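Local coordinates for endoglucanase, glycoside hydrolase family 5 protein (Cytophaga hutchinsonii, PDB 5IHS) that probably hydrolyses internal beta-1,4-glucosidic bonds of cellulose as a periplasmic glycoside hydrolase family 5 endoglucanase, at residues Val120-His125 with Pro151-Glu156; Met55-Ser60 with Thr82-Ala87; Pro161-Ser166 with Gly194-Ser199; His127-Asn132 with Glu156-Pro161. One frame throughout, in Å; residues are numbered along the deposited sequence.

Contact 1. Residues Val120-His125 with Pro151-Glu156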
loop_
_atom_site.group_PDB
_atom_site.type_symbol
_atom_site.label_atom_id
_atom_site.label_comp_id
_atom_site.label_asym_id
_atom_site.label_seq_id
_atom_site.Cartn_x
_atom_site.Cartn_y
_atom_site.Cartn_z
ATOM N N VAL A 120 8.336 -2.981 0.593
ATOM C CA VAL A 120 7.269 -3.767 -0.014
ATOM C C VAL A 120 6.133 -3.928 0.985
ATOM O O VAL A 120 6.371 -4.271 2.152
ATOM C CB VAL A 120 7.770 -5.132 -0.541
ATOM C CG1 VAL A 120 8.436 -5.954 0.547
ATOM C CG2 VAL A 120 6.630 -5.911 -1.197
ATOM N N ILE A 121 4.909 -3.682 0.519
ATOM C CA ILE A 121 3.700 -3.883 1.308
ATOM C C ILE A 121 3.086 -5.223 0.930
ATOM O O ILE A 121 2.777 -5.461 -0.241
ATOM C CB ILE A 121 2.687 -2.758 1.072
ATOM C CG1 ILE A 121 3.265 -1.395 1.454
ATOM C CG2 ILE A 121 1.408 -3.034 1.852
ATOM C CD1 ILE A 121 2.470 -0.232 0.914
ATOM N N ILE A 122 2.894 -6.072 1.938
ATOM C CA ILE A 122 2.183 -7.335 1.791
ATOM C C ILE A 122 0.728 -7.042 2.143
ATOM O O ILE A 122 0.392 -6.912 3.319
ATOM C CB ILE A 122 2.772 -8.421 2.697
ATOM C CG1 ILE A 122 4.234 -8.704 2.340
ATOM C CG2 ILE A 122 1.930 -9.701 2.624
ATOM C CD1 ILE A 122 4.930 -9.616 3.315
ATOM N N ASP A 123 -0.133 -6.915 1.119
ATOM C CA ASP A 123 -1.528 -6.493 1.269
ATOM C C ASP A 123 -2.482 -7.679 1.156
ATOM O O ASP A 123 -2.585 -8.326 0.102
ATOM C CB ASP A 123 -1.827 -5.423 0.217
ATOM C CG ASP A 123 -3.308 -5.215 -0.084
ATOM O OD1 ASP A 123 -4.166 -5.336 0.812
ATOM O OD2 ASP A 123 -3.575 -4.878 -1.288
ATOM N N TYR A 124 -3.186 -7.955 2.254
ATOM C CA TYR A 124 -4.271 -8.934 2.306
ATOM C C TYR A 124 -5.489 -8.237 1.714
ATOM O O TYR A 124 -6.202 -7.494 2.393
ATOM C CB TYR A 124 -4.479 -9.366 3.750
ATOM C CG TYR A 124 -5.208 -10.673 3.945
ATOM C CD1 TYR A 124 -4.582 -11.885 3.650
ATOM C CD2 TYR A 124 -6.499 -10.716 4.439
ATOM C CE1 TYR A 124 -5.228 -13.091 3.837
ATOM C CE2 TYR A 124 -7.151 -11.929 4.633
ATOM C CZ TYR A 124 -6.507 -13.110 4.324
ATOM O OH TYR A 124 -7.118 -14.332 4.499
ATOM N N HIS A 125 -5.697 -8.454 0.414
ATOM C CA HIS A 125 -6.572 -7.597 -0.383
ATOM C C HIS A 125 -8.003 -8.123 -0.307
ATOM O O HIS A 125 -8.542 -8.725 -1.237
ATOM C CB HIS A 125 -6.049 -7.468 -1.808
ATOM C CG HIS A 125 -6.555 -6.254 -2.511
ATOM N ND1 HIS A 125 -5.997 -5.008 -2.329
ATOM C CD2 HIS A 125 -7.576 -6.097 -3.389
ATOM C CE1 HIS A 125 -6.640 -4.138 -3.084
ATOM N NE2 HIS A 125 -7.609 -4.769 -3.731
ATOM N N PRO A 151 14.138 -5.453 6.908
ATOM C CA PRO A 151 13.565 -4.103 7.076
ATOM C C PRO A 151 12.640 -3.670 5.956
ATOM O O PRO A 151 11.902 -2.686 6.122
ATOM C CB PRO A 151 14.804 -3.203 7.144
ATOM C CG PRO A 151 15.858 -3.974 6.373
ATOM C CD PRO A 151 15.605 -5.415 6.715
ATOM N N ASN A 152 12.651 -4.362 4.823
ATOM C CA ASN A 152 11.847 -3.935 3.680
ATOM C C ASN A 152 10.347 -4.106 3.902
ATOM O O ASN A 152 9.564 -3.509 3.160
ATOM C CB ASN A 152 12.209 -4.785 2.458
ATOM C CG ASN A 152 13.692 -4.831 2.186
ATOM O OD1 ASN A 152 14.472 -5.312 3.017
ATOM N ND2 ASN A 152 14.095 -4.387 0.991
ATOM N N ILE A 153 9.940 -4.946 4.851
ATOM C CA ILE A 153 8.569 -5.453 4.922
ATOM C C ILE A 153 7.651 -4.480 5.651
ATOM O O ILE A 153 7.948 -4.048 6.769
ATOM C CB ILE A 153 8.540 -6.805 5.653
ATOM C CG1 ILE A 153 9.596 -7.791 5.119
ATOM C CG2 ILE A 153 7.116 -7.373 5.663
ATOM C CD1 ILE A 153 9.402 -8.182 3.697
ATOM N N ILE A 154 6.488 -4.228 5.050
ATOM C CA ILE A 154 5.346 -3.554 5.662
ATOM C C ILE A 154 4.142 -4.476 5.470
ATOM O O ILE A 154 3.913 -4.973 4.364
ATOM C CB ILE A 154 5.090 -2.191 4.978
ATOM C CG1 ILE A 154 6.319 -1.279 5.107
ATOM C CG2 ILE A 154 3.838 -1.524 5.542
ATOM C CD1 ILE A 154 6.307 -0.110 4.141
ATOM N N TYR A 155 3.395 -4.740 6.545
ATOM C CA TYR A 155 2.226 -5.608 6.470
ATOM C C TYR A 155 0.955 -4.771 6.389
ATOM O O TYR A 155 0.822 -3.775 7.101
ATOM C CB TYR A 155 2.131 -6.511 7.698
ATOM C CG TYR A 155 3.357 -7.347 7.957
ATOM C CD1 TYR A 155 3.520 -8.585 7.360
ATOM C CD2 TYR A 155 4.351 -6.905 8.811
ATOM C CE1 TYR A 155 4.643 -9.358 7.609
ATOM C CE2 TYR A 155 5.477 -7.672 9.072
ATOM C CZ TYR A 155 5.616 -8.896 8.469
ATOM O OH TYR A 155 6.729 -9.677 8.692
ATOM N N GLU A 156 -0.002 -5.194 5.560
ATOM C CA GLU A 156 -1.300 -4.529 5.426
ATOM C C GLU A 156 -2.367 -5.614 5.578
ATOM O O GLU A 156 -2.605 -6.416 4.672
ATOM C CB GLU A 156 -1.378 -3.774 4.102
ATOM C CG GLU A 156 -2.735 -3.135 3.857
ATOM C CD GLU A 156 -2.824 -2.358 2.557
ATOM O OE1 GLU A 156 -1.878 -2.412 1.739
ATOM O OE2 GLU A 156 -3.866 -1.668 2.363
#

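Contact 2. Residues Met55-Ser60 with Thr82-Ala87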
loop_
_atom_site.group_PDB
_atom_site.type_symbol
_atom_site.label_atom_id
_atom_site.label_comp_id
_atom_site.label_asym_id
_atom_site.label_seq_id
_atom_site.Cartn_x
_atom_site.Cartn_y
_atom_site.Cartn_z
ATOM N N MET A 55 3.946 2.307 -6.267
ATOM C CA MET A 55 2.866 1.734 -7.045
ATOM C C MET A 55 2.322 0.485 -6.377
ATOM O O MET A 55 3.075 -0.318 -5.808
ATOM C CB MET A 55 3.332 1.334 -8.445
ATOM C CG MET A 55 3.702 2.507 -9.334
ATOM S SD MET A 55 2.371 3.690 -9.585
ATOM C CE MET A 55 1.192 2.736 -10.562
ATOM N N SER A 56 1.013 0.312 -6.499
ATOM C CA SER A 56 0.365 -0.950 -6.192
ATOM C C SER A 56 0.209 -1.781 -7.455
ATOM O O SER A 56 -0.229 -1.284 -8.499
ATOM C CB SER A 56 -1.012 -0.719 -5.565
ATOM O OG SER A 56 -1.574 -1.926 -5.057
ATOM N N LEU A 57 0.497 -3.065 -7.326
ATOM C CA LEU A 57 0.006 -4.044 -8.271
ATOM C C LEU A 57 -1.500 -4.207 -8.069
ATOM O O LEU A 57 -2.071 -3.831 -7.039
ATOM C CB LEU A 57 0.770 -5.356 -8.097
ATOM C CG LEU A 57 2.294 -5.220 -8.262
ATOM C CD1 LEU A 57 3.019 -6.489 -7.879
ATOM C CD2 LEU A 57 2.693 -4.784 -9.655
ATOM N N PHE A 58 -2.148 -4.769 -9.073
ATOM C CA PHE A 58 -3.581 -5.041 -9.059
ATOM C C PHE A 58 -3.806 -6.429 -8.465
ATOM O O PHE A 58 -2.868 -7.210 -8.308
ATOM C CB PHE A 58 -4.044 -4.960 -10.519
ATOM C CG PHE A 58 -5.546 -5.034 -10.784
ATOM C CD1 PHE A 58 -6.309 -3.876 -10.885
ATOM C CD2 PHE A 58 -6.155 -6.240 -11.115
ATOM C CE1 PHE A 58 -7.656 -3.937 -11.221
ATOM C CE2 PHE A 58 -7.499 -6.296 -11.464
ATOM C CZ PHE A 58 -8.242 -5.150 -11.519
ATOM N N TRP A 59 -5.062 -6.739 -8.147
ATOM C CA TRP A 59 -5.470 -8.056 -7.662
ATOM C C TRP A 59 -4.604 -9.181 -8.220
ATOM O O TRP A 59 -4.577 -9.406 -9.436
ATOM C CB TRP A 59 -6.899 -8.333 -8.101
ATOM C CG TRP A 59 -7.954 -7.445 -7.532
ATOM C CD1 TRP A 59 -8.371 -6.227 -7.995
ATOM C CD2 TRP A 59 -8.789 -7.759 -6.423
ATOM N NE1 TRP A 59 -9.409 -5.768 -7.223
ATOM C CE2 TRP A 59 -9.679 -6.689 -6.243
ATOM C CE3 TRP A 59 -8.864 -8.854 -5.561
ATOM C CZ2 TRP A 59 -10.646 -6.688 -5.235
ATOM C CZ3 TRP A 59 -9.820 -8.858 -4.569
ATOM C CH2 TRP A 59 -10.698 -7.784 -4.413
ATOM N N SER A 60 -3.949 -9.935 -7.339
ATOM C CA SER A 60 -2.971 -10.925 -7.766
ATOM C C SER A 60 -3.578 -12.031 -8.619
ATOM O O SER A 60 -2.880 -12.594 -9.475
ATOM C CB SER A 60 -2.298 -11.537 -6.542
ATOM O OG SER A 60 -3.223 -12.134 -5.650
ATOM N N THR A 82 9.939 3.916 -4.296
ATOM C CA THR A 82 10.609 3.501 -3.071
ATOM C C THR A 82 9.829 2.435 -2.310
ATOM O O THR A 82 10.342 1.901 -1.315
ATOM C CB THR A 82 10.911 4.704 -2.182
ATOM O OG1 THR A 82 9.686 5.386 -1.904
ATOM C CG2 THR A 82 11.906 5.648 -2.850
ATOM N N VAL A 83 8.629 2.091 -2.790
ATOM C CA VAL A 83 7.806 1.032 -2.225
ATOM C C VAL A 83 6.967 0.461 -3.366
ATOM O O VAL A 83 6.587 1.175 -4.304
ATOM C CB VAL A 83 6.934 1.570 -1.054
ATOM C CG1 VAL A 83 5.980 2.689 -1.517
ATOM C CG2 VAL A 83 6.167 0.454 -0.360
ATOM N N VAL A 84 6.658 -0.834 -3.265
ATOM C CA VAL A 84 5.722 -1.519 -4.152
ATOM C C VAL A 84 4.759 -2.306 -3.274
ATOM O O VAL A 84 5.150 -2.834 -2.226
ATOM C CB VAL A 84 6.457 -2.434 -5.170
ATOM C CG1 VAL A 84 7.306 -3.501 -4.481
ATOM C CG2 VAL A 84 5.485 -3.083 -6.148
ATOM N N ARG A 85 3.502 -2.399 -3.706
ATOM C CA ARG A 85 2.450 -3.089 -2.957
ATOM C C ARG A 85 1.969 -4.316 -3.717
ATOM O O ARG A 85 1.567 -4.223 -4.880
ATOM C CB ARG A 85 1.301 -2.127 -2.673
ATOM C CG ARG A 85 0.051 -2.710 -2.022
ATOM C CD ARG A 85 -0.875 -1.572 -1.718
ATOM N NE ARG A 85 -2.108 -1.843 -0.986
ATOM C CZ ARG A 85 -3.345 -1.766 -1.482
ATOM N NH1 ARG A 85 -3.586 -1.654 -2.786
ATOM N NH2 ARG A 85 -4.361 -1.817 -0.636
ATOM N N ALA A 86 2.017 -5.466 -3.045
ATOM C CA ALA A 86 1.538 -6.740 -3.571
ATOM C C ALA A 86 0.119 -6.943 -3.044
ATOM O O ALA A 86 -0.069 -7.182 -1.849
ATOM C CB ALA A 86 2.459 -7.873 -3.124
ATOM N N ALA A 87 -0.872 -6.830 -3.935
ATOM C CA ALA A 87 -2.294 -6.846 -3.578
ATOM C C ALA A 87 -2.821 -8.268 -3.750
ATOM O O ALA A 87 -3.379 -8.626 -4.791
ATOM C CB ALA A 87 -3.066 -5.847 -4.437
#

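Contact 3. Residues Pro161-Ser166 with Gly194-Ser199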
loop_
_atom_site.group_PDB
_atom_site.type_symbol
_atom_site.label_atom_id
_atom_site.label_comp_id
_atom_site.label_asym_id
_atom_site.label_seq_id
_atom_site.Cartn_x
_atom_site.Cartn_y
_atom_site.Cartn_z
ATOM N N PRO A 161 -12.126 -2.776 4.544
ATOM C CA PRO A 161 -13.409 -3.056 5.187
ATOM C C PRO A 161 -14.523 -2.282 4.486
ATOM O O PRO A 161 -14.311 -1.189 3.956
ATOM C CB PRO A 161 -13.195 -2.573 6.626
ATOM C CG PRO A 161 -11.693 -2.602 6.824
ATOM C CD PRO A 161 -11.137 -2.221 5.481
ATOM N N LEU A 162 -15.718 -2.860 4.482
ATOM C CA LEU A 162 -16.875 -2.254 3.835
ATOM C C LEU A 162 -17.501 -1.179 4.730
ATOM O O LEU A 162 -17.097 -0.962 5.872
ATOM C CB LEU A 162 -17.883 -3.342 3.474
ATOM C CG LEU A 162 -17.328 -4.397 2.514
ATOM C CD1 LEU A 162 -18.369 -5.470 2.257
ATOM C CD2 LEU A 162 -16.872 -3.772 1.203
ATOM N N GLN A 163 -18.494 -0.478 4.184
ATOM C CA GLN A 163 -19.200 0.512 4.987
ATOM C C GLN A 163 -19.869 -0.127 6.204
ATOM O O GLN A 163 -19.973 0.507 7.262
ATOM C CB GLN A 163 -20.222 1.234 4.119
ATOM C CG GLN A 163 -20.807 2.458 4.773
ATOM C CD GLN A 163 -21.928 3.063 3.959
ATOM O OE1 GLN A 163 -22.141 2.705 2.793
ATOM N NE2 GLN A 163 -22.651 3.993 4.561
ATOM N N ALA A 164 -20.328 -1.374 6.077
ATOM C CA ALA A 164 -21.012 -2.048 7.174
ATOM C C ALA A 164 -20.073 -2.572 8.253
ATOM O O ALA A 164 -20.554 -3.017 9.299
ATOM C CB ALA A 164 -21.820 -3.227 6.632
ATOM N N THR A 165 -18.764 -2.582 8.013
ATOM C CA THR A 165 -17.813 -3.310 8.850
ATOM C C THR A 165 -17.325 -2.411 9.987
ATOM O O THR A 165 -16.537 -1.489 9.766
ATOM C CB THR A 165 -16.643 -3.799 7.996
ATOM O OG1 THR A 165 -17.114 -4.362 6.761
ATOM C CG2 THR A 165 -15.824 -4.828 8.750
ATOM N N SER A 166 -17.793 -2.680 11.206
ATOM C CA SER A 166 -17.524 -1.804 12.344
ATOM C C SER A 166 -16.061 -1.861 12.778
ATOM O O SER A 166 -15.474 -2.946 12.880
ATOM C CB SER A 166 -18.400 -2.248 13.523
ATOM O OG SER A 166 -17.924 -1.784 14.774
ATOM N N GLY A 194 -6.677 -1.403 7.939
ATOM C CA GLY A 194 -7.755 -0.763 7.216
ATOM C C GLY A 194 -8.858 -0.241 8.112
ATOM O O GLY A 194 -8.984 -0.608 9.278
ATOM N N THR A 195 -9.669 0.647 7.531
ATOM C CA THR A 195 -10.701 1.360 8.267
ATOM C C THR A 195 -12.054 1.242 7.549
ATOM O O THR A 195 -12.152 0.801 6.393
ATOM C CB THR A 195 -10.253 2.821 8.543
ATOM O OG1 THR A 195 -10.003 3.519 7.317
ATOM C CG2 THR A 195 -9.002 2.858 9.440
ATOM N N ARG A 196 -13.122 1.603 8.263
ATOM C CA ARG A 196 -14.466 1.406 7.733
ATOM C C ARG A 196 -14.692 2.240 6.467
ATOM O O ARG A 196 -14.078 3.297 6.256
ATOM C CB ARG A 196 -15.510 1.734 8.814
ATOM C CG ARG A 196 -16.949 1.363 8.443
ATOM C CD ARG A 196 -17.878 1.412 9.620
ATOM N NE ARG A 196 -18.193 2.756 10.079
ATOM C CZ ARG A 196 -19.195 3.500 9.624
ATOM N NH1 ARG A 196 -19.978 3.071 8.637
ATOM N NH2 ARG A 196 -19.426 4.691 10.165
ATOM N N GLN A 197 -15.609 1.756 5.628
ATOM C CA GLN A 197 -16.055 2.464 4.428
ATOM C C GLN A 197 -14.910 2.592 3.427
ATOM O O GLN A 197 -14.509 3.695 3.021
ATOM C CB GLN A 197 -16.685 3.804 4.799
ATOM C CG GLN A 197 -17.418 4.503 3.681
ATOM C CD GLN A 197 -18.168 5.695 4.210
ATOM O OE1 GLN A 197 -19.202 5.547 4.850
ATOM N NE2 GLN A 197 -17.646 6.881 3.972
ATOM N N TRP A 198 -14.385 1.440 3.012
ATOM C CA TRP A 198 -13.304 1.377 2.029
ATOM C C TRP A 198 -12.091 2.181 2.488
ATOM O O TRP A 198 -11.439 2.881 1.709
ATOM C CB TRP A 198 -13.779 1.764 0.623
ATOM C CG TRP A 198 -14.943 0.924 0.205
ATOM C CD1 TRP A 198 -14.909 -0.337 -0.337
ATOM C CD2 TRP A 198 -16.319 1.264 0.334
ATOM N NE1 TRP A 198 -16.183 -0.787 -0.568
ATOM C CE2 TRP A 198 -17.067 0.177 -0.165
ATOM C CE3 TRP A 198 -16.995 2.384 0.810
ATOM C CZ2 TRP A 198 -18.457 0.178 -0.193
ATOM C CZ3 TRP A 198 -18.373 2.384 0.782
ATOM C CH2 TRP A 198 -19.091 1.290 0.275
ATOM N N SER A 199 -11.759 2.030 3.769
ATOM C CA SER A 199 -10.601 2.697 4.360
ATOM C C SER A 199 -10.684 4.216 4.221
ATOM O O SER A 199 -9.718 4.902 3.888
ATOM C CB SER A 199 -9.278 2.108 3.858
ATOM O OG SER A 199 -9.143 0.820 4.445
#

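Contact 4. Residues His127-Asn132 with Glu156-Pro161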
loop_
_atom_site.group_PDB
_atom_site.type_symbol
_atom_site.label_atom_id
_atom_site.label_comp_id
_atom_site.label_asym_id
_atom_site.label_seq_id
_atom_site.Cartn_x
_atom_site.Cartn_y
_atom_site.Cartn_z
ATOM N N HIS A 127 -12.149 -7.545 1.403
ATOM C CA HIS A 127 -13.261 -6.732 1.887
ATOM C C HIS A 127 -14.011 -7.390 3.040
ATOM O O HIS A 127 -15.028 -6.849 3.489
ATOM C CB HIS A 127 -14.266 -6.452 0.757
ATOM C CG HIS A 127 -13.737 -5.590 -0.345
ATOM N ND1 HIS A 127 -13.212 -4.337 -0.128
ATOM C CD2 HIS A 127 -13.664 -5.804 -1.683
ATOM C CE1 HIS A 127 -12.838 -3.819 -1.288
ATOM N NE2 HIS A 127 -13.117 -4.682 -2.250
ATOM N N GLU A 128 -13.546 -8.541 3.526
ATOM C CA GLU A 128 -14.298 -9.276 4.543
ATOM C C GLU A 128 -13.377 -10.190 5.345
ATOM O O GLU A 128 -13.731 -11.316 5.698
ATOM C CB GLU A 128 -15.465 -10.036 3.917
ATOM C CG GLU A 128 -15.072 -11.055 2.893
ATOM C CD GLU A 128 -16.267 -11.840 2.388
ATOM O OE1 GLU A 128 -17.307 -11.214 2.107
ATOM O OE2 GLU A 128 -16.173 -13.082 2.285
ATOM N N ALA A 129 -12.199 -9.681 5.690
ATOM C CA ALA A 129 -11.171 -10.509 6.315
ATOM C C ALA A 129 -11.640 -11.106 7.639
ATOM O O ALA A 129 -11.246 -12.223 7.989
ATOM C CB ALA A 129 -9.893 -9.689 6.517
ATOM N N GLN A 130 -12.473 -10.379 8.382
ATOM C CA GLN A 130 -12.904 -10.843 9.693
ATOM C C GLN A 130 -13.723 -12.119 9.616
ATOM O O GLN A 130 -13.911 -12.772 10.645
ATOM C CB GLN A 130 -13.708 -9.759 10.422
ATOM C CG GLN A 130 -15.154 -9.539 9.945
ATOM C CD GLN A 130 -15.254 -8.768 8.651
ATOM O OE1 GLN A 130 -14.275 -8.215 8.167
ATOM N NE2 GLN A 130 -16.452 -8.687 8.102
ATOM N N LYS A 131 -14.232 -12.480 8.432
ATOM C CA LYS A 131 -15.013 -13.702 8.285
ATOM C C LYS A 131 -14.154 -14.958 8.293
ATOM O O LYS A 131 -14.672 -16.037 8.594
ATOM C CB LYS A 131 -15.833 -13.654 6.999
ATOM C CG LYS A 131 -16.875 -12.558 6.989
ATOM C CD LYS A 131 -17.806 -12.697 5.804
ATOM C CE LYS A 131 -18.730 -11.492 5.685
ATOM N NZ LYS A 131 -19.397 -11.152 6.980
ATOM N N ASN A 132 -12.872 -14.855 7.966
ATOM C CA ASN A 132 -11.972 -16.010 7.946
ATOM C C ASN A 132 -10.678 -15.641 8.650
ATOM O O ASN A 132 -9.608 -15.577 8.030
ATOM C CB ASN A 132 -11.726 -16.503 6.522
ATOM C CG ASN A 132 -13.007 -16.947 5.841
ATOM O OD1 ASN A 132 -13.591 -16.205 5.038
ATOM N ND2 ASN A 132 -13.470 -18.147 6.178
ATOM N N GLU A 156 -0.002 -5.194 5.560
ATOM C CA GLU A 156 -1.300 -4.529 5.426
ATOM C C GLU A 156 -2.367 -5.614 5.578
ATOM O O GLU A 156 -2.605 -6.416 4.672
ATOM C CB GLU A 156 -1.378 -3.774 4.102
ATOM C CG GLU A 156 -2.735 -3.135 3.857
ATOM C CD GLU A 156 -2.824 -2.358 2.557
ATOM O OE1 GLU A 156 -1.878 -2.412 1.739
ATOM O OE2 GLU A 156 -3.866 -1.668 2.363
ATOM N N VAL A 157 -2.993 -5.661 6.759
ATOM C CA VAL A 157 -3.754 -6.847 7.161
ATOM C C VAL A 157 -5.195 -6.896 6.673
ATOM O O VAL A 157 -5.817 -7.965 6.747
ATOM C CB VAL A 157 -3.714 -7.049 8.689
ATOM C CG1 VAL A 157 -2.273 -7.258 9.155
ATOM C CG2 VAL A 157 -4.373 -5.895 9.436
ATOM N N TYR A 158 -5.742 -5.793 6.169
ATOM C CA TYR A 158 -7.157 -5.775 5.765
ATOM C C TYR A 158 -7.364 -4.578 4.824
ATOM O O TYR A 158 -7.723 -3.491 5.276
ATOM C CB TYR A 158 -8.050 -5.669 6.995
ATOM C CG TYR A 158 -9.538 -5.899 6.789
ATOM C CD1 TYR A 158 -10.120 -5.868 5.530
ATOM C CD2 TYR A 158 -10.361 -6.145 7.884
ATOM C CE1 TYR A 158 -11.484 -6.068 5.371
ATOM C CE2 TYR A 158 -11.718 -6.347 7.735
ATOM C CZ TYR A 158 -12.275 -6.306 6.476
ATOM O OH TYR A 158 -13.623 -6.494 6.272
ATOM N N ASN A 159 -7.183 -4.805 3.515
ATOM C CA ASN A 159 -7.264 -3.742 2.514
ATOM C C ASN A 159 -8.390 -2.736 2.758
ATOM O O ASN A 159 -8.119 -1.556 3.031
ATOM C CB ASN A 159 -7.431 -4.393 1.141
ATOM C CG ASN A 159 -7.733 -3.389 0.048
ATOM O OD1 ASN A 159 -7.080 -2.359 -0.044
ATOM N ND2 ASN A 159 -8.742 -3.666 -0.775
ATOM N N GLU A 160 -9.642 -3.186 2.614
ATOM C CA GLU A 160 -10.794 -2.285 2.569
ATOM C C GLU A 160 -12.003 -2.918 3.232
ATOM O O GLU A 160 -12.866 -3.518 2.566
ATOM C CB GLU A 160 -11.136 -1.867 1.144
ATOM C CG GLU A 160 -10.289 -0.728 0.643
ATOM C CD GLU A 160 -10.709 -0.218 -0.722
ATOM O OE1 GLU A 160 -11.725 -0.715 -1.269
ATOM O OE2 GLU A 160 -10.042 0.701 -1.248
ATOM N N PRO A 161 -12.126 -2.776 4.544
ATOM C CA PRO A 161 -13.409 -3.056 5.187
ATOM C C PRO A 161 -14.523 -2.282 4.486
ATOM O O PRO A 161 -14.311 -1.189 3.956
ATOM C CB PRO A 161 -13.195 -2.573 6.626
ATOM C CG PRO A 161 -11.693 -2.602 6.824
ATOM C CD PRO A 161 -11.137 -2.221 5.481
#

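Contact 1. Residues Val120-His125 with Pro151-Glu156
Five backbone hydrogen bonds zip two parallel strands together: Val-120 N to Asn-152 O, Ile-154 N to Val-120 O, Ile-122 N to Ile-154 O, Glu-156 N to Ile-122 O and Tyr-124 N to Glu-156 O, each 2.9 Å long. The last is the straightest, 176° at its hydrogen, whereas Glu-156 N lies above the carbonyl plane of Ile-122.

Apolar packing occupies both faces. On the outer one, Val-120 CG1 lies beside Ile-153 CD1 at 4.0 Å, and Ile-122 CD1 crosses obliquely over Ile-153 CG2 at 3.9 Å; branched aliphatic residues suit extended backbone and fill this layer. On the inner one, Ile-121 CG1 reaches Ile-154 CB at 4.0 Å.

Polar groups gather at the C-terminal end of the inner face. Asp-123 and the extended Glu-156 run side by side, their carboxylates stacked with planes 25° apart and Asp-123 OD1 3.8 Å from Glu-156 OE1. Such like charges should repel, but Glu-156 OE1 forms a salt bridge with Arg-85 and OE2 bonds to Thr-247, while Asp-123 OD2 uses its syn lone pair to accept from His-125 ND1 at 2.6 Å.

Strand 83-89 flanks strand 119-125 on its other edge, and helices 99-116 and 133-147 pack on the outer face, against Val-120, Ile-122, Ile-153 and Tyr-155.

Contact 2. Residues Met55-Ser60 with Thr82-Ala87
Ser-56 OG is gripped by two hydrogen bonds. It accepts from Arg-85 NH1 at 3.0 Å and gives its own proton to Leu-57 O at 2.8 Å, along a carbonyl lone pair. The hydroxyl stands anti to the backbone N (chi1 -170°), which places it at the edge of the guanidinium, nearly in its plane. Serine suits the place because a short hydroxyl can both accept and donate. The arginine chain is fully extended from CG to NE and runs alongside Ser-56, its CD 3.4 Å from Ser-56 OG. Salt bridges from NE to Glu-156 and from NH1 to Glu-248 further fix this buried cation and should balance its charge.

The backbones are joined in parallel by Arg-85 N to Met-55 O, 3.0 Å, and by Leu-57 N to Arg-85 O, 2.9 Å; the bond from Met-55 N to Val-83 O is weak. Beyond Leu-57 the chain still returns to its partner, Ser-60 N reaching Ala-87 O at 2.9 Å. Ala-87 CB lies 3.4 Å from Leu-57 O, and the alanine side chain ends there. Strands 53-57 and 83-89, linked through helix 69-77, form a beta-alpha-beta unit, the repeating element of the TIM barrel, with Arg-85 on the inner face.

Contact 3. Residues Pro161-Ser166 with Gly194-Ser199
Gln-163 and Gln-197 lie side by side and point the same way, but their amide planes are turned 90° to each other, and Gln-197 OE1 rests 3.5 Å from Gln-163 CG instead of pairing with the other amide; Gln-197 NE2 is hydrogen-bonded to Gln-200 OE1. Arg-196 crosses Gln-163 obliquely. Its chain bends at chi3 (72°), bringing NH1 to Gln-163 O at 2.9 Å, in the guanidinium plane; its aliphatic part runs past Thr-165 O, and a salt bridge from NH2 to Glu-204 holds the far side. A long, flexible arginine can thus serve two partners. The indole of Trp-198 borders the other flank: Leu-162 CD2 approaches obliquely, 3.5 Å from Trp-198 NE1, while Gln-163 N lies over one face near the rim.

Pro-161 packs its ring on the backbone, CD 3.3 Å from Thr-195 O, and Gly-194, lacking a CB, leaves room for it. Two backbone bonds fasten the loops. Trp-198 N points almost along the carbonyl axis of Pro-161 O at 2.8 Å, whereas Gln-197 N meets Leu-162 O from well above the carbonyl plane at 3.1 Å, that oxygen also accepting from Thr-165 N.

Leu-162 to Thr-165 form a type I beta turn, and Gln-197 to Ser-199 have left-handed backbone torsions. This is loop-to-loop packing at the C-terminal ends of adjacent TIM-barrel strands, beginning at the proline of the Asn-Glu-Pro sequence characteristic of family 5.

Contact 4. Residues His127-Asn132 with Glu156-Pro161
Tyr-158 holds CG anti to its backbone N (chi1 -169°), and Gln-130 folds back through two turns, chi1 76° in the crowded position and chi2 -76°, so that the amide meets the end of the tyrosine. There Tyr-158 OH donates to a lone pair of Gln-130 OE1 at 2.6 Å, a short bond near the plane of the phenol ring.

The ring itself is sandwiched. Ala-129 CB sits 3.7 Å from the centroid of the Tyr-158 ring, almost on its normal, a CH-pi contact that a small methyl makes without crowding the 3-10 turn; over the centre of the opposite face lies Pro-161 CG. A tyrosine therefore fills the space flatly while its hydroxyl finds an acceptor in the Gln-130 amide.

His-127, with CG anti to its carbonyl carbon, lies alongside Glu-160. Its ND1 donates in the ring plane to a lone pair of Glu-160 O at 2.8 Å, fixing the rotation of the imidazole, and His-127 CA comes 3.3 Å from the same oxygen. His-127 CE1 also approaches Glu-160 OE1 at 3.3 Å, a proximity that may polarise the ring; Glu-160 OE2 is bonded to His-220. Glu-160 belongs to the Asn-Glu-Pro sequence at the position where family 5 enzymes generally carry their acid/base glutamate.

The contact joins the connections that leave barrel strands 119-125 and 153-156, the first carrying a 3-10 turn at 129-131; Tyr-174 of helix 167-185 packs edge-to-face with Tyr-158, and Ser-199 bonds to Asn-159 O.

Overall arrangement
From the N terminus, contact 2 closes first, joining barrel strands 53-57 and 83-89 around helix 69-77. Contact 1 then closes the next-but-one loop, pairing strands 119-125 and 153-156 around helix 133-147. Contact 4 opens inside that loop and ends beyond it, so contacts 1 and 4 cross; they share Glu-156, one as strand end, the other as loop start. Contact 3 begins at Pro-161, where contact 4 finishes, and closes around helix 167-185 and strand 191-193. Glu-156 also bridges to Arg-85, linking contacts 1 and 2 inside the barrel, whereas contacts 3 and 4 tie together the loops following strands 119-125, 153-156 and 191-193.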